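Long-range contacts in aeromonas extracellular serine protease (Aeromonas sobria, PDB 3WQB), which cleaves peptide bonds after Lys-Lys and Lys-Arg pairs as a calcium-binding, furin-like secreted serine protease, and is a probable virulence factor acting on host plasma proteins: residues Asp310-Gly318 against Cys326-Gly334; Met14-Leu25 against Gly54-Arg64. The protein carries 1 engineered substitution. All coordinates share one frame; numbering follows the deposited sequence.

Overall arrangement
Both contacts belong to the subtilisin-like part of the chain, with centres about 27 Å apart and nearest atoms about 11 Å apart. Contact 1 closes a calcium-binding loop, 310-318 lying between the ligands Asn-306 and Cys-326. It then runs on to Gly-334, the N-cap of helix 335-352, which carries Ala-336, an engineered residue at the predicted charge-relay position. Contact 2 packs the N-terminal loop 14-25 against helix 60-64 and the turn before it. A second calcium, bound by both Asp-87 and Asn-29, relates the two: the side chain of Tyr-328 in contact 1 is about 3 Å from that of Asp-87, and that of His-63 in contact 2 about 8 Å from that of Asn-29.

Contact 1 (Asp310-Gly318 against Cys326-Gly334); sequences DPSTNRLHG and CDYNGVMNG. With CA (calcium ion), chain E.
Asn-329 OD1 takes two backbone N-H groups, Val-331 N at 3.2 Å, on a lone pair in the carbonyl plane, and Met-332 N at 3.1 Å, while the CB of the same residue lies 3.5 Å from His-317 NE2. With CG set between backbone N and carbonyl carbon (chi1 74°), the amide folds back over its own chain in an Asx turn, and its ND2 is hydrogen-bonded outside the contact, with Ser-118 of helix 115-124 as partner. The corner so braced is Gly-330, whose N donates to His-317 NE2 at 3.0 Å, almost straight (172°) and near the imidazole plane. NE2 is therefore the unprotonated nitrogen here. Strand 328-329 pairs antiparallel with 293-296 in the subtilisin fold; just before it, Cys-326 O binds calcium at 2.4 Å, together with Asp-297, Leu-298, Gly-300, Met-303 and Asn-306. Val-331 brings both methyls to the imidazole, and its CG1 also meets Ser-312 OG at 3.5 Å; that hydroxyl sits above one face of the ring. Asn-314 lays its amide against Gly-330, with ND2 bonded to Gly-287 and OD1 receiving Leu-316 N. Leu-316 extends CD2 to Tyr-328 CB, 4.0 Å away.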
loop_
_atom_site.group_PDB
_atom_site.type_symbol
_atom_site.label_atom_id
_atom_site.label_comp_id
_atom_site.label_asym_id
_atom_site.label_seq_id
_atom_site.Cartn_x
_atom_site.Cartn_y
_atom_site.Cartn_z
ATOM N N ASP A 310 22.630 10.281 15.423
ATOM C CA ASP A 310 21.552 10.755 14.559
ATOM C C ASP A 310 20.542 11.569 15.367
ATOM O O ASP A 310 19.394 11.155 15.535
ATOM C CB ASP A 310 20.876 9.589 13.821
ATOM C CG ASP A 310 20.016 10.047 12.648
ATOM O OD1 ASP A 310 20.301 11.115 12.061
ATOM O OD2 ASP A 310 19.047 9.329 12.310
ATOM N N PRO A 311 20.970 12.744 15.865
ATOM C CA PRO A 311 20.118 13.514 16.771
ATOM C C PRO A 311 18.779 13.912 16.160
ATOM O O PRO A 311 18.641 14.005 14.940
ATOM C CB PRO A 311 20.945 14.773 17.048
ATOM C CG PRO A 311 21.867 14.882 15.894
ATOM C CD PRO A 311 22.214 13.471 15.548
ATOM N N SER A 312 17.803 14.132 17.033
ATOM C CA SER A 312 16.472 14.575 16.651
ATOM C C SER A 312 16.035 15.688 17.589
ATOM O O SER A 312 16.389 15.685 18.769
ATOM C CB SER A 312 15.476 13.413 16.747
ATOM O OG SER A 312 14.153 13.853 16.464
ATOM N N THR A 313 15.236 16.619 17.074
ATOM C CA THR A 313 14.590 17.607 17.937
ATOM C C THR A 313 13.436 16.999 18.748
ATOM O O THR A 313 12.918 17.628 19.663
ATOM C CB THR A 313 14.081 18.847 17.169
ATOM O OG1 THR A 313 13.022 18.468 16.284
ATOM C CG2 THR A 313 15.213 19.522 16.376
ATOM N N ASN A 314 13.031 15.772 18.422
ATOM C CA ASN A 314 12.086 15.077 19.283
ATOM C C ASN A 314 12.687 14.883 20.677
ATOM O O ASN A 314 13.795 14.362 20.802
ATOM C CB ASN A 314 11.659 13.747 18.680
ATOM C CG ASN A 314 10.574 13.096 19.486
ATOM O OD1 ASN A 314 10.842 12.468 20.514
ATOM N ND2 ASN A 314 9.327 13.288 19.065
ATOM N N ARG A 315 11.965 15.311 21.712
ATOM C CA ARG A 315 12.550 15.334 23.061
ATOM C C ARG A 315 12.804 13.962 23.685
ATOM O O ARG A 315 13.557 13.855 24.659
ATOM C CB ARG A 315 11.715 16.192 24.018
ATOM C CG ARG A 315 11.531 17.636 23.570
ATOM C CD ARG A 315 10.859 18.491 24.656
ATOM N NE ARG A 315 9.650 17.861 25.197
ATOM C CZ ARG A 315 8.441 17.913 24.633
ATOM N NH1 ARG A 315 8.243 18.594 23.512
ATOM N NH2 ARG A 315 7.419 17.287 25.200
ATOM N N LEU A 316 12.191 12.913 23.140
ATOM C CA LEU A 316 12.412 11.576 23.662
ATOM C C LEU A 316 13.811 11.060 23.333
ATOM O O LEU A 316 14.330 10.189 24.027
ATOM C CB LEU A 316 11.342 10.620 23.122
ATOM C CG LEU A 316 11.395 9.139 23.523
ATOM C CD1 LEU A 316 11.258 8.986 25.026
ATOM C CD2 LEU A 316 10.316 8.357 22.805
ATOM N N HIS A 317 14.406 11.583 22.267
ATOM C CA HIS A 317 15.680 11.057 21.767
ATOM C C HIS A 317 16.865 11.546 22.584
ATOM O O HIS A 317 16.891 12.691 23.017
ATOM C CB HIS A 317 15.859 11.437 20.298
ATOM C CG HIS A 317 14.916 10.727 19.367
ATOM N ND1 HIS A 317 15.343 10.175 18.182
ATOM C CD2 HIS A 317 13.582 10.493 19.436
ATOM C CE1 HIS A 317 14.314 9.623 17.559
ATOM N NE2 HIS A 317 13.233 9.805 18.298
ATOM N N GLY A 318 17.835 10.658 22.796
ATOM C CA GLY A 318 19.041 10.988 23.566
ATOM C C GLY A 318 18.709 11.622 24.900
ATOM O O GLY A 318 19.344 12.606 25.315
ATOM N N CYS A 326 17.830 4.436 25.017
ATOM C CA CYS A 326 17.370 4.796 23.663
ATOM C C CYS A 326 16.601 3.652 22.990
ATOM O O CYS A 326 16.843 3.341 21.813
ATOM C CB CYS A 326 18.550 5.220 22.779
ATOM S SG CYS A 326 19.527 6.596 23.422
ATOM N N ASP A 327 15.695 3.028 23.741
ATOM C CA ASP A 327 14.937 1.884 23.248
ATOM C C ASP A 327 13.656 2.289 22.521
ATOM O O ASP A 327 12.966 1.422 21.982
ATOM C CB ASP A 327 14.567 0.931 24.394
ATOM C CG ASP A 327 15.752 0.147 24.940
ATOM O OD1 ASP A 327 16.786 -0.004 24.251
ATOM O OD2 ASP A 327 15.619 -0.349 26.079
ATOM N N TYR A 328 13.332 3.586 22.534
ATOM C CA TYR A 328 12.088 4.115 21.941
ATOM C C TYR A 328 12.409 5.308 21.059
ATOM O O TYR A 328 13.452 5.938 21.212
ATOM C CB TYR A 328 11.062 4.466 23.049
ATOM C CG TYR A 328 10.932 3.272 23.941
ATOM C CD1 TYR A 328 10.135 2.197 23.569
ATOM C CD2 TYR A 328 11.722 3.143 25.090
ATOM C CE1 TYR A 328 10.073 1.045 24.331
ATOM C CE2 TYR A 328 11.675 1.992 25.865
ATOM C CZ TYR A 328 10.852 0.942 25.475
ATOM O OH TYR A 328 10.796 -0.210 26.212
ATOM N N ASN A 329 11.547 5.585 20.090
ATOM C CA ASN A 329 11.733 6.778 19.262
ATOM C C ASN A 329 10.396 7.504 19.103
ATOM O O ASN A 329 9.347 6.923 19.383
ATOM C CB ASN A 329 12.394 6.443 17.902
ATOM C CG ASN A 329 11.447 5.746 16.915
ATOM O OD1 ASN A 329 10.492 6.352 16.419
ATOM N ND2 ASN A 329 11.755 4.488 16.580
ATOM N N GLY A 330 10.447 8.766 18.689
ATOM C CA GLY A 330 9.236 9.568 18.504
ATOM C C GLY A 330 9.069 10.067 17.084
ATOM O O GLY A 330 8.291 10.996 16.828
ATOM N N VAL A 331 9.809 9.472 16.151
ATOM C CA VAL A 331 9.849 9.971 14.774
ATOM C C VAL A 331 9.281 9.001 13.740
ATOM O O VAL A 331 9.217 9.330 12.558
ATOM C CB VAL A 331 11.277 10.396 14.356
ATOM C CG1 VAL A 331 11.783 11.528 15.241
ATOM C CG2 VAL A 331 12.228 9.198 14.370
ATOM N N MET A 332 8.867 7.811 14.173
ATOM C CA MET A 332 8.252 6.881 13.232
ATOM C C MET A 332 6.995 7.507 12.643
ATOM O O MET A 332 6.235 8.151 13.347
ATOM C CB MET A 332 7.952 5.548 13.914
ATOM C CG MET A 332 7.334 4.495 13.019
ATOM S SD MET A 332 8.316 4.176 11.544
ATOM C CE MET A 332 7.279 2.963 10.743
ATOM N N ASN A 333 6.785 7.327 11.344
ATOM C CA ASN A 333 5.707 8.027 10.658
ATOM C C ASN A 333 5.320 7.298 9.372
ATOM O O ASN A 333 5.648 6.127 9.184
ATOM C CB ASN A 333 6.131 9.470 10.359
ATOM C CG ASN A 333 7.232 9.546 9.325
ATOM O OD1 ASN A 333 7.804 8.525 8.942
ATOM N ND2 ASN A 333 7.527 10.757 8.853
ATOM N N GLY A 334 4.601 7.990 8.499
ATOM C CA GLY A 334 4.333 7.492 7.165
ATOM C C GLY A 334 3.092 6.636 7.052
ATOM O O GLY A 334 2.442 6.289 8.048
HETATM CA CA CA E . 17.966 3.114 19.744
#

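Contact 2 (Met14-Leu25 against Gly54-Arg64)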
loop_
_atom_site.group_PDB
_atom_site.type_symbol
_atom_site.label_atom_id
_atom_site.label_comp_id
_atom_site.label_asym_id
_atom_site.label_seq_id
_atom_site.Cartn_x
_atom_site.Cartn_y
_atom_site.Cartn_z
ATOM N N MET A 14 -23.303 3.949 28.142
ATOM C CA MET A 14 -21.889 4.238 27.897
ATOM C C MET A 14 -21.690 5.020 26.600
ATOM O O MET A 14 -22.188 4.628 25.544
ATOM C CB MET A 14 -21.096 2.927 27.853
ATOM C CG MET A 14 -19.594 3.072 27.548
ATOM S SD MET A 14 -18.647 4.064 28.728
ATOM C CE MET A 14 -18.890 3.137 30.242
ATOM N N ASP A 15 -20.956 6.127 26.702
ATOM C CA ASP A 15 -20.519 6.915 25.549
ATOM C C ASP A 15 -19.187 6.321 25.107
ATOM O O ASP A 15 -18.201 6.387 25.827
ATOM C CB ASP A 15 -20.363 8.386 25.962
ATOM C CG ASP A 15 -19.878 9.298 24.842
ATOM O OD1 ASP A 15 -19.515 8.828 23.738
ATOM O OD2 ASP A 15 -19.851 10.524 25.089
ATOM N N ILE A 16 -19.169 5.726 23.918
ATOM C CA ILE A 16 -17.954 5.091 23.383
ATOM C C ILE A 16 -17.189 6.014 22.433
ATOM O O ILE A 16 -16.215 5.589 21.788
ATOM C CB ILE A 16 -18.268 3.748 22.667
ATOM C CG1 ILE A 16 -19.220 3.968 21.483
ATOM C CG2 ILE A 16 -18.818 2.714 23.671
ATOM C CD1 ILE A 16 -19.156 2.892 20.409
ATOM N N GLY A 17 -17.614 7.272 22.377
ATOM C CA GLY A 17 -17.069 8.240 21.433
ATOM C C GLY A 17 -15.725 8.848 21.772
ATOM O O GLY A 17 -15.133 8.576 22.825
ATOM N N ARG A 18 -15.276 9.715 20.870
ATOM C CA ARG A 18 -13.954 10.334 20.926
ATOM C C ARG A 18 -13.822 11.448 21.961
ATOM O O ARG A 18 -12.710 11.942 22.190
ATOM C CB ARG A 18 -13.585 10.893 19.548
ATOM C CG ARG A 18 -13.490 9.831 18.482
ATOM C CD ARG A 18 -13.229 10.437 17.096
ATOM N NE ARG A 18 -13.160 9.370 16.089
ATOM C CZ ARG A 18 -12.095 8.594 15.883
ATOM N NH1 ARG A 18 -10.978 8.776 16.587
ATOM N NH2 ARG A 18 -12.138 7.639 14.962
ATOM N N SER A 19 -14.942 11.847 22.562
ATOM C CA SER A 19 -14.934 12.877 23.602
ATOM C C SER A 19 -15.605 12.414 24.897
ATOM O O SER A 19 -15.987 13.240 25.729
ATOM C CB SER A 19 -15.600 14.161 23.090
ATOM O OG SER A 19 -16.968 13.942 22.806
ATOM N N SER A 20 -15.724 11.098 25.066
ATOM C CA SER A 20 -16.430 10.514 26.205
ATOM C C SER A 20 -15.792 10.873 27.541
ATOM O O SER A 20 -14.570 10.960 27.656
ATOM C CB SER A 20 -16.470 8.996 26.064
ATOM O OG SER A 20 -17.094 8.398 27.187
ATOM N N THR A 21 -16.623 11.058 28.559
ATOM C CA THR A 21 -16.125 11.224 29.926
ATOM C C THR A 21 -15.376 9.985 30.437
ATOM O O THR A 21 -14.601 10.066 31.401
ATOM C CB THR A 21 -17.267 11.543 30.914
ATOM O OG1 THR A 21 -18.191 10.447 30.954
ATOM C CG2 THR A 21 -17.988 12.836 30.518
ATOM N N GLU A 22 -15.613 8.841 29.794
ATOM C CA GLU A 22 -15.004 7.572 30.190
ATOM C C GLU A 22 -13.730 7.245 29.401
ATOM O O GLU A 22 -13.172 6.156 29.529
ATOM C CB GLU A 22 -16.016 6.421 30.057
ATOM C CG GLU A 22 -17.202 6.526 31.025
ATOM C CD GLU A 22 -16.816 6.340 32.488
ATOM O OE1 GLU A 22 -15.702 5.855 32.778
ATOM O OE2 GLU A 22 -17.649 6.678 33.356
ATOM N N ARG A 23 -13.280 8.198 28.595
ATOM C CA ARG A 23 -12.156 7.984 27.696
ATOM C C ARG A 23 -10.808 8.047 28.424
ATOM O O ARG A 23 -10.318 9.122 28.769
ATOM C CB ARG A 23 -12.260 8.998 26.552
ATOM C CG ARG A 23 -11.198 8.961 25.501
ATOM C CD ARG A 23 -11.716 9.702 24.301
ATOM N NE ARG A 23 -10.669 10.044 23.344
ATOM C CZ ARG A 23 -9.924 11.147 23.400
ATOM N NH1 ARG A 23 -10.077 12.033 24.381
ATOM N NH2 ARG A 23 -9.011 11.370 22.466
ATOM N N CYS A 24 -10.225 6.869 28.645
ATOM C CA CYS A 24 -8.899 6.711 29.261
ATOM C C CYS A 24 -8.330 5.349 28.892
ATOM O O CYS A 24 -9.078 4.446 28.492
ATOM C CB CYS A 24 -8.945 6.868 30.793
ATOM S SG CYS A 24 -9.948 5.623 31.688
ATOM N N LEU A 25 -7.014 5.205 29.045
ATOM C CA LEU A 25 -6.325 3.947 28.790
ATOM C C LEU A 25 -5.757 3.342 30.064
ATOM O O LEU A 25 -5.019 4.024 30.785
ATOM C CB LEU A 25 -5.148 4.163 27.841
ATOM C CG LEU A 25 -5.385 4.785 26.470
ATOM C CD1 LEU A 25 -4.058 5.143 25.807
ATOM C CD2 LEU A 25 -6.226 3.828 25.602
ATOM N N GLY A 54 -8.963 13.874 20.077
ATOM C CA GLY A 54 -9.960 12.977 19.482
ATOM C C GLY A 54 -9.509 12.288 18.206
ATOM O O GLY A 54 -10.110 11.302 17.779
ATOM N N ASN A 55 -8.450 12.812 17.600
ATOM C CA ASN A 55 -7.926 12.286 16.345
ATOM C C ASN A 55 -6.940 11.147 16.597
ATOM O O ASN A 55 -5.731 11.338 16.689
ATOM C CB ASN A 55 -7.329 13.432 15.530
ATOM C CG ASN A 55 -8.384 14.420 15.099
ATOM O OD1 ASN A 55 -8.407 15.573 15.545
ATOM N ND2 ASN A 55 -9.284 13.968 14.240
ATOM N N ASP A 56 -7.512 9.958 16.734
ATOM C CA ASP A 56 -6.802 8.758 17.157
ATOM C C ASP A 56 -7.594 7.548 16.663
ATOM O O ASP A 56 -8.544 7.704 15.890
ATOM C CB ASP A 56 -6.644 8.760 18.688
ATOM C CG ASP A 56 -7.959 9.006 19.417
ATOM O OD1 ASP A 56 -8.979 8.401 19.026
ATOM O OD2 ASP A 56 -7.968 9.797 20.387
ATOM N N LEU A 57 -7.238 6.353 17.126
ATOM C CA LEU A 57 -7.914 5.138 16.670
ATOM C C LEU A 57 -9.201 4.816 17.432
ATOM O O LEU A 57 -9.844 3.790 17.169
ATOM C CB LEU A 57 -6.958 3.950 16.706
ATOM C CG LEU A 57 -5.723 4.117 15.825
ATOM C CD1 LEU A 57 -4.693 3.049 16.164
ATOM C CD2 LEU A 57 -6.076 4.080 14.334
ATOM N N ASN A 58 -9.565 5.685 18.382
ATOM C CA ASN A 58 -10.724 5.503 19.270
ATOM C C ASN A 58 -10.848 4.070 19.747
ATOM O O ASN A 58 -11.837 3.381 19.480
ATOM C CB ASN A 58 -12.044 6.019 18.665
ATOM C CG ASN A 58 -13.085 6.324 19.740
ATOM O OD1 ASN A 58 -12.761 6.860 20.799
ATOM N ND2 ASN A 58 -14.328 5.967 19.476
ATOM N N LEU A 59 -9.810 3.619 20.450
ATOM C CA LEU A 59 -9.710 2.226 20.883
ATOM C C LEU A 59 -9.766 2.091 22.402
ATOM O O LEU A 59 -9.605 0.989 22.933
ATOM C CB LEU A 59 -8.428 1.575 20.347
ATOM C CG LEU A 59 -7.090 2.279 20.596
ATOM C CD1 LEU A 59 -6.730 2.374 22.069
ATOM C CD2 LEU A 59 -5.998 1.554 19.825
ATOM N N TRP A 60 -10.029 3.196 23.100
ATOM C CA TRP A 60 -9.985 3.177 24.566
ATOM C C TRP A 60 -10.948 2.159 25.205
ATOM O O TRP A 60 -10.631 1.570 26.233
ATOM C CB TRP A 60 -10.201 4.581 25.124
ATOM C CG TRP A 60 -11.540 5.181 24.823
ATOM C CD1 TRP A 60 -11.851 6.025 23.795
ATOM C CD2 TRP A 60 -12.748 4.994 25.573
ATOM N NE1 TRP A 60 -13.182 6.372 23.855
ATOM C CE2 TRP A 60 -13.755 5.751 24.935
ATOM C CE3 TRP A 60 -13.080 4.248 26.717
ATOM C CZ2 TRP A 60 -15.069 5.797 25.409
ATOM C CZ3 TRP A 60 -14.393 4.290 27.183
ATOM C CH2 TRP A 60 -15.369 5.054 26.527
ATOM N N TRP A 61 -12.114 1.954 24.599
ATOM C CA TRP A 61 -13.101 1.037 25.146
ATOM C C TRP A 61 -12.672 -0.403 24.929
ATOM O O TRP A 61 -12.895 -1.245 25.790
ATOM C CB TRP A 61 -14.486 1.336 24.572
ATOM C CG TRP A 61 -15.612 0.502 25.114
ATOM C CD1 TRP A 61 -16.458 0.821 26.145
ATOM C CD2 TRP A 61 -16.048 -0.771 24.617
ATOM N NE1 TRP A 61 -17.383 -0.185 26.323
ATOM C CE2 TRP A 61 -17.159 -1.169 25.396
ATOM C CE3 TRP A 61 -15.602 -1.618 23.591
ATOM C CZ2 TRP A 61 -17.825 -2.384 25.188
ATOM C CZ3 TRP A 61 -16.269 -2.821 23.377
ATOM C CH2 TRP A 61 -17.372 -3.189 24.169
ATOM N N ALA A 62 -12.034 -0.694 23.793
ATOM C CA ALA A 62 -11.394 -1.998 23.630
ATOM C C ALA A 62 -10.392 -2.253 24.763
ATOM O O ALA A 62 -10.440 -3.289 25.428
ATOM C CB ALA A 62 -10.725 -2.112 22.277
ATOM N N HIS A 63 -9.514 -1.291 25.008
ATOM C CA HIS A 63 -8.520 -1.450 26.052
ATOM C C HIS A 63 -9.139 -1.583 27.443
ATOM O O HIS A 63 -8.691 -2.412 28.225
ATOM C CB HIS A 63 -7.491 -0.321 25.994
ATOM C CG HIS A 63 -6.455 -0.518 24.930
ATOM N ND1 HIS A 63 -5.171 -0.030 25.047
ATOM C CD2 HIS A 63 -6.505 -1.168 23.742
ATOM C CE1 HIS A 63 -4.479 -0.359 23.972
ATOM N NE2 HIS A 63 -5.265 -1.047 23.162
ATOM N N ARG A 64 -10.178 -0.797 27.737
ATOM C CA ARG A 64 -10.823 -0.856 29.045
ATOM C C ARG A 64 -11.666 -2.113 29.232
ATOM O O ARG A 64 -12.027 -2.430 30.355
ATOM C CB ARG A 64 -11.684 0.388 29.301
ATOM C CG ARG A 64 -10.890 1.670 29.495
ATOM C CD ARG A 64 -11.755 2.793 30.036
ATOM N NE ARG A 64 -12.054 2.592 31.453
ATOM C CZ ARG A 64 -12.892 3.334 32.173
ATOM N NH1 ARG A 64 -13.537 4.356 31.627
ATOM N NH2 ARG A 64 -13.082 3.046 33.455
HETATM O O HOH W 1 -10.464 8.209 21.306
#
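Segment 14-25 covers one face and much of the edge of the Trp-60 indole. Arg-23 CA and the Glu-22 carbonyl carbon cover that face, where Arg-23 CG makes a CH-pi contact 3.7 Å from the centroid of the Trp-60 five-membered ring; Trp-61 CB lies on the opposite face. Asp-15 O, Gly-17 O and the sulfur of Met-14 line the edge, the last as a Met-aromatic contact. Trp-60 NE1 donates to Gly-17 O at 3.1 Å, close to the ring plane but well above that carbonyl's plane. Ile-16 CG2 lies over one face of Trp-61 in a second CH-pi contact. The N-terminal segment, held by the Cys-4 to Cys-24 disulfide, is thus tied to helix 60-64 beside helix 419-426, whose Asn-420 touches Asn-58 and Trp-60. Beside the two tryptophans, Arg-18, extended from CG to NE, delivers NH1 to Gly-54 O at 2.9 Å and to Asp-56 O at 2.7 Å. Asn-58 ND2 binds Ile-16 O and also Asp-418. At the end of the helix, Arg-64 NH1 donates to Glu-22 O. A salt bridge of 2.9 Å joins Arg-64 NH1 to the anti lone pair of Glu-22 OE1, with Cys-24 SG over one face of the Arg-64 guanidinium. Arg-18, Arg-23 and Asp-56 form a salt-bridge network: Asp-56 OD2 bonds Arg-23 NH2 at 2.8 Å and also Asn-40 N, and Asp-56 OD1 pairs with Arg-18 NH1 at 3.2 Å. Two arginines around one buried carboxylate would probably keep Asp-56 ionised.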